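Local atomic coordinates of Lin0431 protein (Listeria innocua, PDB entry 3LD7), a protein that is of unknown function but belongs to the NusG domain II family, with that small, mostly beta domain forming this fragment of a longer protein. Residues Ala40-Met45 and Glu56-Asp61; Asp6-Ile11 and Ile22-His27; Ser13-Val18 and Pro81-Val86; Lys28-Phe33 and Glu46-Arg51. One frame throughout, in Å; residues are numbered along the deposited sequence.

Contact 1. Residues Ala40-Met45 and Glu56-Asp61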
loop_
_atom_site.group_PDB
_atom_site.type_symbol
_atom_site.label_atom_id
_atom_site.label_comp_id
_atom_site.label_asym_id
_atom_site.label_seq_id
_atom_site.Cartn_x
_atom_site.Cartn_y
_atom_site.Cartn_z
ATOM N N ALA A 40 3.182 -15.783 10.331
ATOM C CA ALA A 40 4.239 -14.790 10.426
ATOM C C ALA A 40 4.199 -13.831 9.236
ATOM O O ALA A 40 5.119 -13.037 9.044
ATOM C CB ALA A 40 5.596 -15.476 10.491
ATOM N N GLN A 41 3.136 -13.904 8.431
ATOM C CA GLN A 41 3.027 -13.025 7.283
ATOM C C GLN A 41 2.957 -11.560 7.700
ATOM O O GLN A 41 2.204 -11.191 8.620
ATOM C CB GLN A 41 1.780 -13.362 6.463
ATOM C CG GLN A 41 1.707 -14.826 6.037
ATOM C CD GLN A 41 0.276 -15.273 5.802
ATOM O OE1 GLN A 41 -0.090 -16.394 6.102
ATOM N NE2 GLN A 41 -0.536 -14.379 5.243
ATOM N N TYR A 42 3.748 -10.722 7.044
ATOM C CA TYR A 42 3.618 -9.293 7.252
ATOM C C TYR A 42 3.895 -8.518 5.979
ATOM O O TYR A 42 4.539 -9.020 5.058
ATOM C CB TYR A 42 4.570 -8.800 8.368
ATOM C CG TYR A 42 6.015 -8.704 7.919
ATOM C CD1 TYR A 42 6.829 -9.821 7.933
ATOM C CD2 TYR A 42 6.555 -7.502 7.483
ATOM C CE1 TYR A 42 8.137 -9.767 7.503
ATOM C CE2 TYR A 42 7.868 -7.425 7.055
ATOM C CZ TYR A 42 8.661 -8.570 7.076
ATOM O OH TYR A 42 9.975 -8.529 6.658
ATOM N N ASN A 43 3.419 -7.278 5.951
ATOM C CA ASN A 43 3.797 -6.304 4.926
ATOM C C ASN A 43 4.023 -4.991 5.611
ATOM O O ASN A 43 3.114 -4.464 6.285
ATOM C CB ASN A 43 2.708 -6.114 3.838
ATOM C CG ASN A 43 2.460 -7.385 3.023
ATOM O OD1 ASN A 43 2.974 -7.573 1.891
ATOM N ND2 ASN A 43 1.673 -8.234 3.565
ATOM N N LEU A 44 5.223 -4.455 5.434
ATOM C CA LEU A 44 5.569 -3.145 5.973
ATOM C C LEU A 44 5.248 -2.105 4.920
ATOM O O LEU A 44 5.890 -2.054 3.864
ATOM C CB LEU A 44 7.040 -3.107 6.338
ATOM C CG LEU A 44 7.560 -1.817 6.967
ATOM C CD1 LEU A 44 6.754 -1.410 8.199
ATOM C CD2 LEU A 44 9.011 -2.016 7.307
HETATM N N MSE A 45 4.201 -1.323 5.182
HETATM C CA MSE A 45 3.742 -0.289 4.270
HETATM C C MSE A 45 4.440 1.014 4.586
HETATM O O MSE A 45 4.704 1.313 5.752
HETATM C CB MSE A 45 2.229 -0.083 4.461
HETATM C CG MSE A 45 1.427 -1.385 4.389
HETATM SE SE MSE A 45 1.702 -2.429 2.775
HETATM C CE MSE A 45 1.350 -1.002 1.451
ATOM N N GLU A 56 8.769 -3.627 2.547
ATOM C CA GLU A 56 9.378 -4.918 2.793
ATOM C C GLU A 56 8.290 -5.873 3.206
ATOM O O GLU A 56 7.308 -5.475 3.838
ATOM C CB GLU A 56 10.425 -4.757 3.901
ATOM C CG GLU A 56 10.985 -6.006 4.483
ATOM C CD GLU A 56 11.606 -5.728 5.848
ATOM O OE1 GLU A 56 12.345 -4.733 5.982
ATOM O OE2 GLU A 56 11.320 -6.476 6.795
ATOM N N ASP A 57 8.442 -7.140 2.837
ATOM C CA ASP A 57 7.518 -8.169 3.297
ATOM C C ASP A 57 8.171 -9.529 3.178
ATOM O O ASP A 57 9.254 -9.635 2.579
ATOM C CB ASP A 57 6.125 -8.100 2.610
ATOM C CG ASP A 57 6.136 -8.497 1.159
ATOM O OD1 ASP A 57 6.799 -9.499 0.792
ATOM O OD2 ASP A 57 5.396 -7.840 0.384
ATOM N N ASN A 58 7.566 -10.542 3.802
ATOM C CA ASN A 58 8.079 -11.903 3.681
ATOM C C ASN A 58 7.254 -12.788 2.755
ATOM O O ASN A 58 7.212 -14.027 2.900
ATOM C CB ASN A 58 8.313 -12.545 5.053
ATOM C CG ASN A 58 7.058 -12.647 5.881
ATOM O OD1 ASN A 58 6.008 -12.120 5.519
ATOM N ND2 ASN A 58 7.171 -13.318 7.022
ATOM N N SER A 59 6.592 -12.154 1.798
ATOM C CA SER A 59 5.867 -12.928 0.797
ATOM C C SER A 59 6.836 -13.801 0.008
ATOM O O SER A 59 8.006 -13.449 -0.185
ATOM C CB SER A 59 5.073 -12.011 -0.150
ATOM O OG SER A 59 5.921 -11.275 -1.032
ATOM N N PRO A 60 6.346 -14.959 -0.444
ATOM C CA PRO A 60 7.232 -15.824 -1.228
ATOM C C PRO A 60 7.584 -15.242 -2.596
ATOM O O PRO A 60 8.652 -15.588 -3.126
ATOM C CB PRO A 60 6.428 -17.118 -1.364
ATOM C CG PRO A 60 4.986 -16.697 -1.162
ATOM C CD PRO A 60 5.036 -15.578 -0.165
ATOM N N ASP A 61 6.719 -14.395 -3.158
ATOM C CA ASP A 61 6.873 -13.974 -4.560
ATOM C C ASP A 61 7.455 -12.569 -4.714
ATOM O O ASP A 61 8.020 -12.234 -5.761
ATOM C CB ASP A 61 5.551 -14.107 -5.349
ATOM C CG ASP A 61 4.396 -13.309 -4.740
ATOM O OD1 ASP A 61 4.520 -12.861 -3.589
ATOM O OD2 ASP A 61 3.333 -13.161 -5.403
HETATM O O HOH W 1 11.272 -10.151 5.045
#
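Tyr42 OH donates to Glu56 OE2 at only 2.5 Å, a very short hydrogen bond that ties an aromatic tip to a carboxylate on the neighbouring strand. The ring and carboxylate planes stand 84° apart, the oxygen lying near the edge of the ring. A water also donates to Tyr42 OH and more weakly to Asp57 O, so the phenol oxygen both donates, to Glu56, and accepts, from the water. Tyr42 CG sits between the backbone N and the carbonyl carbon (chi1 76°), and the ring lies over the other backbone: Asp57 CA makes a CH-pi contact, 4.2 Å from the ring centroid. Asn58 N lies above the same face, closer to the rim. These residues belong to the open end of the beta hairpin of strands 42-48 and 51-57, two of the three strands of an antiparallel sheet. Asn43 and Asp57 form a non-hydrogen-bonded pair, their side chains side by side on the face that meets Cys79. Leu44 N donates to Glu56 O at 2.8 Å in the next pair. Beyond the last bridge the amide of Asn58 takes over from the backbone. Its OD1 accepts from Tyr42 N at 3.1 Å, while ND2 donates to Ala40 O at 2.9 Å from above that carbonyl's plane. The amide carbon CG also rests 3.5 Å from Tyr42 CE1. Asp57 OD1 closes an Asx turn by accepting from Ser59 N at 2.8 Å, and Ser59 OG reaches the same oxygen from the same face of the carboxylate.

Contact 2. Residues Asp6-Ile11 and Ile22-His27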
loop_
_atom_site.group_PDB
_atom_site.type_symbol
_atom_site.label_atom_id
_atom_site.label_comp_id
_atom_site.label_asym_id
_atom_site.label_seq_id
_atom_site.Cartn_x
_atom_site.Cartn_y
_atom_site.Cartn_z
ATOM N N ASP A 6 -4.403 16.385 -9.833
ATOM C CA ASP A 6 -5.325 15.387 -9.317
ATOM C C ASP A 6 -5.212 15.304 -7.787
ATOM O O ASP A 6 -4.177 15.643 -7.207
ATOM C CB ASP A 6 -5.006 14.031 -9.968
ATOM C CG ASP A 6 -6.151 13.033 -9.864
ATOM O OD1 ASP A 6 -7.255 13.417 -9.414
ATOM O OD2 ASP A 6 -5.941 11.854 -10.244
ATOM N N GLU A 7 -6.292 14.892 -7.138
ATOM C CA GLU A 7 -6.276 14.600 -5.705
ATOM C C GLU A 7 -6.589 13.130 -5.533
ATOM O O GLU A 7 -7.618 12.662 -6.020
ATOM C CB GLU A 7 -7.341 15.409 -4.980
ATOM C CG GLU A 7 -7.062 16.898 -4.920
ATOM C CD GLU A 7 -8.173 17.655 -4.210
ATOM O OE1 GLU A 7 -9.355 17.469 -4.581
ATOM O OE2 GLU A 7 -7.863 18.434 -3.283
ATOM N N VAL A 8 -5.720 12.402 -4.837
ATOM C CA VAL A 8 -5.867 10.948 -4.749
ATOM C C VAL A 8 -5.820 10.400 -3.331
ATOM O O VAL A 8 -5.254 11.022 -2.416
ATOM C CB VAL A 8 -4.820 10.209 -5.623
ATOM C CG1 VAL A 8 -5.016 10.599 -7.084
ATOM C CG2 VAL A 8 -3.398 10.523 -5.160
ATOM N N VAL A 9 -6.417 9.220 -3.167
ATOM C CA VAL A 9 -6.461 8.532 -1.885
ATOM C C VAL A 9 -5.997 7.111 -2.121
ATOM O O VAL A 9 -6.379 6.497 -3.117
ATOM C CB VAL A 9 -7.894 8.487 -1.305
ATOM C CG1 VAL A 9 -7.903 7.811 0.031
ATOM C CG2 VAL A 9 -8.457 9.880 -1.153
ATOM N N ALA A 10 -5.166 6.593 -1.222
ATOM C CA ALA A 10 -4.743 5.212 -1.300
ATOM C C ALA A 10 -5.613 4.373 -0.376
ATOM O O ALA A 10 -5.727 4.660 0.821
ATOM C CB ALA A 10 -3.291 5.088 -0.905
ATOM N N ILE A 11 -6.222 3.329 -0.933
ATOM C CA ILE A 11 -7.060 2.419 -0.169
ATOM C C ILE A 11 -6.263 1.140 0.031
ATOM O O ILE A 11 -5.875 0.470 -0.933
ATOM C CB ILE A 11 -8.402 2.119 -0.896
ATOM C CG1 ILE A 11 -9.055 3.410 -1.404
ATOM C CG2 ILE A 11 -9.340 1.281 0.006
ATOM C CD1 ILE A 11 -9.528 4.285 -0.340
ATOM N N ILE A 22 -5.965 6.541 2.877
ATOM C CA ILE A 22 -4.967 7.563 3.132
ATOM C C ILE A 22 -4.910 8.576 2.000
ATOM O O ILE A 22 -4.421 8.286 0.904
ATOM C CB ILE A 22 -3.542 6.970 3.308
ATOM C CG1 ILE A 22 -3.499 5.917 4.424
ATOM C CG2 ILE A 22 -2.561 8.120 3.584
ATOM C CD1 ILE A 22 -2.102 5.282 4.593
ATOM N N PRO A 23 -5.420 9.777 2.244
ATOM C CA PRO A 23 -5.324 10.836 1.233
ATOM C C PRO A 23 -3.857 11.209 1.056
ATOM O O PRO A 23 -3.193 11.536 2.047
ATOM C CB PRO A 23 -6.115 11.995 1.861
ATOM C CG PRO A 23 -7.039 11.335 2.795
ATOM C CD PRO A 23 -6.297 10.156 3.357
ATOM N N LEU A 24 -3.348 11.120 -0.173
ATOM C CA LEU A 24 -1.921 11.271 -0.409
ATOM C C LEU A 24 -1.603 12.694 -0.770
ATOM O O LEU A 24 -0.494 13.152 -0.531
ATOM C CB LEU A 24 -1.435 10.375 -1.554
ATOM C CG LEU A 24 -1.507 8.875 -1.271
ATOM C CD1 LEU A 24 -1.131 8.098 -2.518
ATOM C CD2 LEU A 24 -0.637 8.499 -0.078
ATOM N N THR A 25 -2.574 13.387 -1.351
ATOM C CA THR A 25 -2.294 14.700 -1.886
ATOM C C THR A 25 -2.163 15.722 -0.748
ATOM O O THR A 25 -3.107 15.966 0.009
ATOM C CB THR A 25 -3.353 15.103 -2.923
ATOM O OG1 THR A 25 -3.506 14.031 -3.880
ATOM C CG2 THR A 25 -2.923 16.369 -3.628
ATOM N N GLY A 26 -0.975 16.306 -0.634
ATOM C CA GLY A 26 -0.651 17.190 0.468
ATOM C C GLY A 26 0.009 16.487 1.638
ATOM O O GLY A 26 0.410 17.128 2.619
ATOM N N HIS A 27 0.136 15.167 1.559
ATOM C CA HIS A 27 0.827 14.456 2.621
ATOM C C HIS A 27 2.332 14.706 2.591
ATOM O O HIS A 27 2.961 14.656 1.535
ATOM C CB HIS A 27 0.538 12.953 2.589
ATOM C CG HIS A 27 1.308 12.198 3.619
ATOM N ND1 HIS A 27 0.947 12.142 4.951
ATOM C CD2 HIS A 27 2.495 11.562 3.524
ATOM C CE1 HIS A 27 1.853 11.444 5.617
ATOM N NE2 HIS A 27 2.797 11.076 4.768
#
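Leu24 overlaps two side chains of the opposing strand, its CB lying 4.1 Å from Val8 CG2 and its CD1 4.0 Å from Ala10 CB. The pairing is at the open end of the beta hairpin of strands 8-14 and 17-23, and strand 17-23 is an outermost strand of the four-stranded antiparallel sheet. Val8 and Leu24 cross obliquely, and both also touch Ile88 of strand 84-90. Leu24 and Ile22 further reach Val47 of strand 42-48, which puts this apolar face against the second sheet. On the other face Val9 pairs with Pro23 at a non-hydrogen-bonded position, CA to CA 4.0 Å, where the imide nitrogen of proline costs no bond to strand 8-14. Ala10 and Ile22 follow as a hydrogen-bonded pair: Ala10 N donates to Ile22 O at 2.8 Å, and Ile22 N returns a bond to Ala10 O. Leu24 N likewise donates to Val8 O, but the reciprocal bond is absent because the chain turns away. Leu24 O instead accepts from His27 N, closing a type II turn in which Gly26 holds a positive phi of 93°. A side chain supplies the missing acceptor. With Thr25 OG1 anti to its own carbonyl carbon (chi1 -50°), the hydroxyl oxygen points across to strand 8-14 and accepts from Val8 N at 2.9 Å, the N-H...O angle being 165°. The same Thr25 OG1 lies 3.4 Å from Glu7 CA, and Thr25 CG2 comes within 3.9 Å of Asp6 O.

Contact 3. Residues Ser13-Val18 and Pro81-Val86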
loop_
_atom_site.group_PDB
_atom_site.type_symbol
_atom_site.label_atom_id
_atom_site.label_comp_id
_atom_site.label_asym_id
_atom_site.label_seq_id
_atom_site.Cartn_x
_atom_site.Cartn_y
_atom_site.Cartn_z
ATOM N N SER A 13 -6.101 -2.600 1.739
ATOM C CA SER A 13 -6.987 -3.669 2.207
ATOM C C SER A 13 -6.225 -4.942 2.491
ATOM O O SER A 13 -5.173 -5.188 1.903
ATOM C CB SER A 13 -8.020 -4.009 1.139
ATOM O OG SER A 13 -8.889 -2.915 0.898
ATOM N N GLN A 14 -6.797 -5.767 3.352
ATOM C CA GLN A 14 -6.283 -7.109 3.588
ATOM C C GLN A 14 -7.497 -8.045 3.547
ATOM O O GLN A 14 -8.470 -7.859 4.294
ATOM C CB GLN A 14 -5.614 -7.162 4.957
ATOM C CG GLN A 14 -5.128 -8.529 5.385
ATOM C CD GLN A 14 -4.808 -8.562 6.891
ATOM O OE1 GLN A 14 -5.546 -7.997 7.724
ATOM N NE2 GLN A 14 -3.731 -9.240 7.245
ATOM N N ASN A 15 -7.447 -9.027 2.643
ATOM C CA ASN A 15 -8.588 -9.896 2.346
ATOM C C ASN A 15 -9.873 -9.126 2.024
ATOM O O ASN A 15 -10.986 -9.520 2.419
ATOM C CB ASN A 15 -8.809 -10.933 3.434
ATOM C CG ASN A 15 -9.673 -12.104 2.948
ATOM O OD1 ASN A 15 -9.703 -12.421 1.748
ATOM N ND2 ASN A 15 -10.388 -12.736 3.872
ATOM N N GLY A 16 -9.684 -8.021 1.305
ATOM C CA GLY A 16 -10.782 -7.166 0.880
ATOM C C GLY A 16 -11.286 -6.199 1.918
ATOM O O GLY A 16 -12.092 -5.306 1.616
ATOM N N LYS A 17 -10.822 -6.377 3.148
ATOM C CA LYS A 17 -11.274 -5.501 4.225
ATOM C C LYS A 17 -10.332 -4.303 4.366
ATOM O O LYS A 17 -9.118 -4.461 4.490
ATOM C CB LYS A 17 -11.406 -6.286 5.521
ATOM C CG LYS A 17 -12.549 -7.286 5.458
ATOM C CD LYS A 17 -12.504 -8.249 6.615
ATOM C CE LYS A 17 -11.429 -9.272 6.389
ATOM N NZ LYS A 17 -11.427 -10.235 7.515
ATOM N N VAL A 18 -10.894 -3.101 4.344
ATOM C CA VAL A 18 -10.053 -1.899 4.323
ATOM C C VAL A 18 -9.406 -1.642 5.687
ATOM O O VAL A 18 -10.077 -1.640 6.729
ATOM C CB VAL A 18 -10.867 -0.671 3.862
ATOM C CG1 VAL A 18 -9.971 0.579 3.800
ATOM C CG2 VAL A 18 -11.468 -0.932 2.496
ATOM N N PRO A 81 -0.232 -13.508 -1.998
ATOM C CA PRO A 81 -0.158 -14.496 -0.905
ATOM C C PRO A 81 -0.639 -13.962 0.433
ATOM O O PRO A 81 -1.167 -14.735 1.246
ATOM C CB PRO A 81 1.342 -14.849 -0.843
ATOM C CG PRO A 81 1.812 -14.604 -2.270
ATOM C CD PRO A 81 1.049 -13.362 -2.702
ATOM N N HIS A 82 -0.448 -12.666 0.674
ATOM C CA HIS A 82 -0.908 -12.079 1.939
ATOM C C HIS A 82 -2.255 -11.395 1.807
ATOM O O HIS A 82 -2.752 -10.793 2.775
ATOM C CB HIS A 82 0.131 -11.082 2.452
ATOM C CG HIS A 82 1.442 -11.721 2.813
ATOM N ND1 HIS A 82 2.510 -11.003 3.307
ATOM C CD2 HIS A 82 1.862 -13.013 2.745
ATOM C CE1 HIS A 82 3.522 -11.823 3.547
ATOM N NE2 HIS A 82 3.162 -13.047 3.192
ATOM N N LYS A 83 -2.825 -11.426 0.605
ATOM C CA LYS A 83 -4.158 -10.845 0.341
ATOM C C LYS A 83 -4.198 -9.339 0.573
ATOM O O LYS A 83 -5.241 -8.763 0.946
ATOM C CB LYS A 83 -5.254 -11.562 1.143
ATOM C CG LYS A 83 -5.220 -13.097 0.950
ATOM C CD LYS A 83 -6.401 -13.764 1.627
ATOM C CE LYS A 83 -6.307 -15.274 1.493
ATOM N NZ LYS A 83 -7.462 -15.981 2.087
ATOM N N VAL A 84 -3.068 -8.694 0.329
ATOM C CA VAL A 84 -2.974 -7.256 0.541
ATOM C C VAL A 84 -3.109 -6.549 -0.783
ATOM O O VAL A 84 -2.497 -6.953 -1.782
ATOM C CB VAL A 84 -1.645 -6.874 1.247
ATOM C CG1 VAL A 84 -1.425 -5.350 1.199
ATOM C CG2 VAL A 84 -1.679 -7.362 2.711
ATOM N N PHE A 85 -3.935 -5.506 -0.807
ATOM C CA PHE A 85 -4.146 -4.763 -2.039
ATOM C C PHE A 85 -4.110 -3.272 -1.730
ATOM O O PHE A 85 -4.695 -2.825 -0.730
ATOM C CB PHE A 85 -5.512 -5.146 -2.603
ATOM C CG PHE A 85 -5.843 -4.529 -3.932
ATOM C CD1 PHE A 85 -5.065 -4.781 -5.058
ATOM C CD2 PHE A 85 -6.978 -3.748 -4.072
ATOM C CE1 PHE A 85 -5.424 -4.242 -6.310
ATOM C CE2 PHE A 85 -7.332 -3.208 -5.293
ATOM C CZ PHE A 85 -6.550 -3.437 -6.409
ATOM N N VAL A 86 -3.449 -2.516 -2.593
ATOM C CA VAL A 86 -3.481 -1.067 -2.513
ATOM C C VAL A 86 -4.046 -0.544 -3.823
ATOM O O VAL A 86 -3.603 -0.944 -4.903
ATOM C CB VAL A 86 -2.060 -0.481 -2.356
ATOM C CG1 VAL A 86 -2.117 1.060 -2.341
ATOM C CG2 VAL A 86 -1.378 -1.029 -1.107
HETATM O O HOH W 2 -7.722 -1.766 -1.253
HETATM O O HOH W 3 -1.870 -10.645 5.414
HETATM O O HOH W 4 -7.357 -7.034 -0.018
#
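Ser13 and Phe85 form an antiparallel hydrogen-bonded pair, followed by Gln14 and Val84 as a non-hydrogen-bonded pair with CA atoms 4.5 Å apart. This is the central seam of the four-stranded sheet, where strand 8-14 meets strand 84-90 from the far end of the chain. Ser13 N donates to Phe85 O at 2.9 Å, and Phe85 N donates back to Ser13 O. The pairing runs out between two bends. On one side a type I' turn from Gln14 to Lys17 leads into strand 17-23. On the other, Lys83 and Val84 together face Cys79 in a G1 beta bulge, with Lys83 at a positive phi of 63°. Lys83 O faces the turn: it accepts from Asn15 N at 2.8 Å and from a water that in turn accepts from Gly16 N. Gln14 CA adds a CA-H...O contact to this carbonyl at 3.3 Å. Lys83 CG is anti to its carbonyl carbon (chi1 -52°) and the chain is extended beyond it, running side by side with Asn15 in the same direction; CD does the touching, 3.6 Å from Asn15 OD1. On the face carrying Gln14 and Val84 both side chains touch Ile35 of the other sheet. Gln14 NE2 donates to Lys36 O and also to a water 3.0 Å away, and this water donates to His82 O at 2.8 Å.

Contact 4. Residues Lys28-Phe33 and Glu46-Arg51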
loop_
_atom_site.group_PDB
_atom_site.type_symbol
_atom_site.label_atom_id
_atom_site.label_comp_id
_atom_site.label_asym_id
_atom_site.label_seq_id
_atom_site.Cartn_x
_atom_site.Cartn_y
_atom_site.Cartn_z
ATOM N N LYS A 28 2.904 15.042 3.751
ATOM C CA LYS A 28 4.352 15.213 3.844
ATOM C C LYS A 28 4.883 14.493 5.060
ATOM O O LYS A 28 4.221 14.439 6.103
ATOM C CB LYS A 28 4.705 16.699 3.933
ATOM C CG LYS A 28 4.313 17.464 2.666
ATOM C CD LYS A 28 4.848 18.885 2.655
ATOM C CE LYS A 28 4.784 19.478 1.263
ATOM N NZ LYS A 28 3.383 19.542 0.787
ATOM N N GLY A 29 6.099 13.970 4.944
ATOM C CA GLY A 29 6.682 13.169 5.989
ATOM C C GLY A 29 6.604 11.698 5.618
ATOM O O GLY A 29 6.170 11.327 4.521
ATOM N N ASN A 30 7.040 10.864 6.545
ATOM C CA ASN A 30 7.119 9.431 6.324
ATOM C C ASN A 30 6.329 8.718 7.399
ATOM O O ASN A 30 6.479 8.999 8.600
ATOM C CB ASN A 30 8.594 9.003 6.346
ATOM C CG ASN A 30 8.800 7.583 5.853
ATOM O OD1 ASN A 30 9.141 7.357 4.679
ATOM N ND2 ASN A 30 8.594 6.618 6.741
ATOM N N GLU A 31 5.477 7.806 6.967
ATOM C CA GLU A 31 4.737 6.984 7.892
ATOM C C GLU A 31 4.897 5.547 7.478
ATOM O O GLU A 31 4.792 5.223 6.287
ATOM C CB GLU A 31 3.245 7.340 7.842
ATOM C CG GLU A 31 2.446 6.554 8.857
ATOM C CD GLU A 31 1.028 6.206 8.436
ATOM O OE1 GLU A 31 0.408 6.934 7.621
ATOM O OE2 GLU A 31 0.535 5.181 8.958
ATOM N N GLN A 32 5.136 4.677 8.456
ATOM C CA GLN A 32 5.174 3.256 8.183
ATOM C C GLN A 32 4.196 2.531 9.076
ATOM O O GLN A 32 4.048 2.860 10.261
ATOM C CB GLN A 32 6.583 2.711 8.352
ATOM C CG GLN A 32 7.520 3.289 7.291
ATOM C CD GLN A 32 8.978 2.946 7.495
ATOM O OE1 GLN A 32 9.313 1.896 8.046
ATOM N NE2 GLN A 32 9.864 3.849 7.053
ATOM N N PHE A 33 3.524 1.532 8.515
ATOM C CA PHE A 33 2.665 0.688 9.344
ATOM C C PHE A 33 2.745 -0.735 8.833
ATOM O O PHE A 33 2.997 -0.948 7.645
ATOM C CB PHE A 33 1.210 1.223 9.436
ATOM C CG PHE A 33 0.464 1.261 8.122
ATOM C CD1 PHE A 33 0.598 2.328 7.252
ATOM C CD2 PHE A 33 -0.371 0.201 7.757
ATOM C CE1 PHE A 33 -0.116 2.357 6.031
ATOM C CE2 PHE A 33 -1.067 0.228 6.557
ATOM C CZ PHE A 33 -0.931 1.308 5.685
ATOM N N GLU A 46 4.697 1.803 3.550
ATOM C CA GLU A 46 5.386 3.070 3.724
ATOM C C GLU A 46 4.719 4.117 2.870
ATOM O O GLU A 46 4.540 3.929 1.665
ATOM C CB GLU A 46 6.874 2.942 3.338
ATOM C CG GLU A 46 7.657 4.226 3.565
ATOM C CD GLU A 46 9.121 4.104 3.150
ATOM O OE1 GLU A 46 9.503 3.049 2.595
ATOM O OE2 GLU A 46 9.893 5.053 3.392
ATOM N N VAL A 47 4.371 5.236 3.497
ATOM C CA VAL A 47 3.914 6.404 2.779
ATOM C C VAL A 47 4.974 7.466 2.972
ATOM O O VAL A 47 5.342 7.785 4.095
ATOM C CB VAL A 47 2.556 6.891 3.316
ATOM C CG1 VAL A 47 2.125 8.153 2.601
ATOM C CG2 VAL A 47 1.516 5.780 3.121
ATOM N N ASP A 48 5.513 7.974 1.875
ATOM C CA ASP A 48 6.521 9.011 1.943
ATOM C C ASP A 48 6.085 10.125 1.020
ATOM O O ASP A 48 5.991 9.929 -0.193
ATOM C CB ASP A 48 7.885 8.454 1.518
ATOM C CG ASP A 48 9.005 9.443 1.754
ATOM O OD1 ASP A 48 9.456 9.580 2.909
ATOM O OD2 ASP A 48 9.434 10.078 0.776
ATOM N N GLY A 49 5.793 11.301 1.577
ATOM C CA GLY A 49 5.214 12.347 0.767
ATOM C C GLY A 49 3.932 11.825 0.164
ATOM O O GLY A 49 3.072 11.290 0.886
ATOM N N GLU A 50 3.794 11.982 -1.156
ATOM C CA GLU A 50 2.543 11.611 -1.829
ATOM C C GLU A 50 2.601 10.240 -2.473
ATOM O O GLU A 50 1.805 9.944 -3.359
ATOM C CB GLU A 50 2.146 12.683 -2.849
ATOM C CG GLU A 50 2.154 14.055 -2.201
ATOM C CD GLU A 50 1.446 15.140 -2.994
ATOM O OE1 GLU A 50 1.137 14.934 -4.200
ATOM O OE2 GLU A 50 1.220 16.225 -2.392
ATOM N N ARG A 51 3.564 9.418 -2.060
ATOM C CA ARG A 51 3.750 8.086 -2.663
ATOM C C ARG A 51 3.596 6.990 -1.622
ATOM O O ARG A 51 3.836 7.203 -0.408
ATOM C CB ARG A 51 5.165 7.950 -3.262
ATOM C CG ARG A 51 5.622 9.003 -4.220
ATOM C CD ARG A 51 7.071 8.693 -4.659
ATOM N NE ARG A 51 8.005 8.760 -3.526
ATOM C CZ ARG A 51 9.269 8.339 -3.562
ATOM N NH1 ARG A 51 9.762 7.812 -4.672
ATOM N NH2 ARG A 51 10.039 8.445 -2.480
HETATM O O HOH W 5 2.945 16.737 -0.303
#
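Glu31 and Val47 exchange two backbone hydrogen bonds near the open end of the hairpin of strands 30-36 and 42-48, Val47 N donating to Glu31 O at 2.8 Å with an N-H...O angle of 171°. The axes of segments 30-33 and 46-48 approach to 4.7 Å with their directions 173° apart, an almost exact antiparallel match. Gly49 N adds a bond to Gly29 O at 3.0 Å, just where the second segment begins a type II' turn from Asp48 to Arg51. Gly49 holds the turn's positive-phi position. Three CA-H...O contacts supplement the ladder, among them Asn30 CA to Val47 O at 3.3 Å.

Polar side chains gather on one face. The amide tip of Asn30 lies between the carboxylates of Glu46 and Asp48, its plane steeply turned from both. Glu46 OE1 is engaged by Arg53 in a salt bridge, which probably offsets part of this concentration of negative charge. Asp48 OD2 lies at the edge of the Arg51 guanidinium, a long salt bridge of 3.7 Å to NH2.

Aliphatic contact is carried on the same face by Gln32 and Glu46. Glu46 CG is anti to the backbone N (chi1 -177°) and its extended chain lies beside that of Gln32, CG to CG at 3.8 Å. On the opposite face Val47 touches Ile52 of strand 51-57, and Glu31 OE2 salt-bridges Arg20.

A water bridges Lys28 and Glu50, accepting from Lys28 NZ at 3.0 Å and donating to Glu50 OE2 at 2.8 Å; that oxygen also accepts from Gly26 N.

How the contacts relate
The contacts fall into two pairs, one to each antiparallel sheet. Contacts 1 and 4 lie at opposite ends of strand 42-48, joined where Met45 N meets Phe33 O, whereas contacts 2 and 3 share strands 8-14 and 17-23. All four are partly buried, each combining a buried side facing the other sheet with exposed residues. Between the sheets, contact 2 meets contact 4 through the probable bond of Gly26 with Glu50; contact 3 meets contact 1 around His82. Chemistry follows position: contact 2 is the most apolar, contact 4 gathers carboxylates on one face, contact 1 ends in side-chain amide, phenol and carboxylate bonds, and contact 3 relies on backbone and water.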